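PDB 5HMQ: 4-hydroxyphenylpyruvate dioxygenase from Pseudomonas putida, which catalyses the metal-dependent dehydration of 3-dehydroshikimate to protocatechuate, a common intermediate of quinate and shikimate degradation, through its sugar phosphate isomerase-like TIM-barrel domain. Local coordinates for the interface of chains A and B. Coordinates in Å, arbitrary orientation; residue numbers count along the deposited sequence, not the author numbering. Chains: chain A/B, 4-hydroxyphenylpyruvate dioxygenase.

The interface of chains A and B. Residues chain A 354, 358; chain B 66, 209.
A:Glu358 CG lies over the centre of the B:Arg66 guanidinium, 3.7 Å from B:Arg66 CZ. This is part of the homodimer interface. Here the first VOC module of the dioxygenase-like region of chain A meets the TIM-barrel domain of chain B. A:Glu358 and A:His354 stand one turn apart on helix 352-360, so both side chains reach the same arginine. B:Arg66 ends strand 58-66. Its chain runs extended from CG to NE and brings the flat guanidinium under the methylenes of the glutamate. The two side chains run antiparallel as they pass. A:Glu358 CB adds to the packing, 3.8 Å from B:Arg66 NH2. Further back along the arginine, A:His354 CE1 touches B:Arg66 CD at 3.9 Å. The ring meets the aliphatic part of the arginine, and its plane is inclined 58° to the guanidinium, so the two are not stacked.

The A:Glu358 chain bends at chi2 (-64°). This turns the carboxylate towards the NH1 end of B:Arg66. A:Glu358 OE1 and B:Arg66 NH1 form a long salt bridge of 3.6 Å. The charge attraction probably adds to the hold given by the packing. On the chain A side, A:His354 NE2 makes a weak hydrogen bond to the other carboxylate oxygen, A:Glu358 OE2, at 3.4 Å. It may help to steady the carboxylate.

At the polar rim, B:Arg209 of helix 204-211 holds the main-chain carbonyl of A:Glu358 with the NE and NH2 edge of its guanidinium. B:Arg209 NH2 donates to A:Glu358 O at 2.9 Å. B:Arg209 NE donates to A:Glu358 O at 3.3 Å. The NH2 bond is the straighter one. The oxygen lies nearly in the guanidinium plane. Both nitrogens approach from one face of the carbonyl, well above its plane. A bend at chi3 of B:Arg209 (-71°) presents this edge of the guanidinium.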
# COMPACT_ATOMS: atom_id res chain seq x y z
N HIS A 354 3.67 -18.18 -19.60
CA HIS A 354 3.07 -17.21 -20.52
C HIS A 354 2.18 -16.22 -19.78
O HIS A 354 2.22 -15.02 -20.06
CB HIS A 354 2.28 -17.93 -21.61
CG HIS A 354 1.79 -17.02 -22.69
ND1 HIS A 354 0.72 -17.33 -23.50
CD2 HIS A 354 2.22 -15.80 -23.10
CE1 HIS A 354 0.52 -16.35 -24.36
NE2 HIS A 354 1.42 -15.41 -24.14
N GLU A 358 2.80 -12.12 -19.72
CA GLU A 358 1.81 -11.11 -20.07
C GLU A 358 1.53 -10.16 -18.91
O GLU A 358 1.27 -8.97 -19.13
CB GLU A 358 0.51 -11.78 -20.53
CG GLU A 358 0.63 -12.53 -21.85
CD GLU A 358 0.95 -11.61 -23.02
OE1 GLU A 358 0.48 -10.45 -23.01
OE2 GLU A 358 1.66 -12.05 -23.94
N ARG B 66 -6.19 -16.21 -25.95
CA ARG B 66 -5.25 -15.40 -26.72
C ARG B 66 -4.93 -16.05 -28.05
O ARG B 66 -5.00 -17.28 -28.20
CB ARG B 66 -3.96 -15.19 -25.93
CG ARG B 66 -4.15 -14.56 -24.56
CD ARG B 66 -2.84 -14.52 -23.78
NE ARG B 66 -3.04 -14.04 -22.42
CZ ARG B 66 -3.04 -12.76 -22.06
NH1 ARG B 66 -2.86 -11.82 -22.97
NH2 ARG B 66 -3.24 -12.43 -20.79
N ARG B 209 -0.71 -2.30 -18.58
CA ARG B 209 -0.29 -3.26 -17.56
C ARG B 209 -0.31 -2.65 -16.17
O ARG B 209 -0.74 -3.31 -15.21
CB ARG B 209 1.12 -3.77 -17.89
CG ARG B 209 1.74 -4.62 -16.80
CD ARG B 209 3.07 -5.25 -17.22
NE ARG B 209 2.92 -6.32 -18.21
CZ ARG B 209 3.54 -6.34 -19.38
NH1 ARG B 209 4.36 -5.35 -19.72
NH2 ARG B 209 3.36 -7.36 -20.21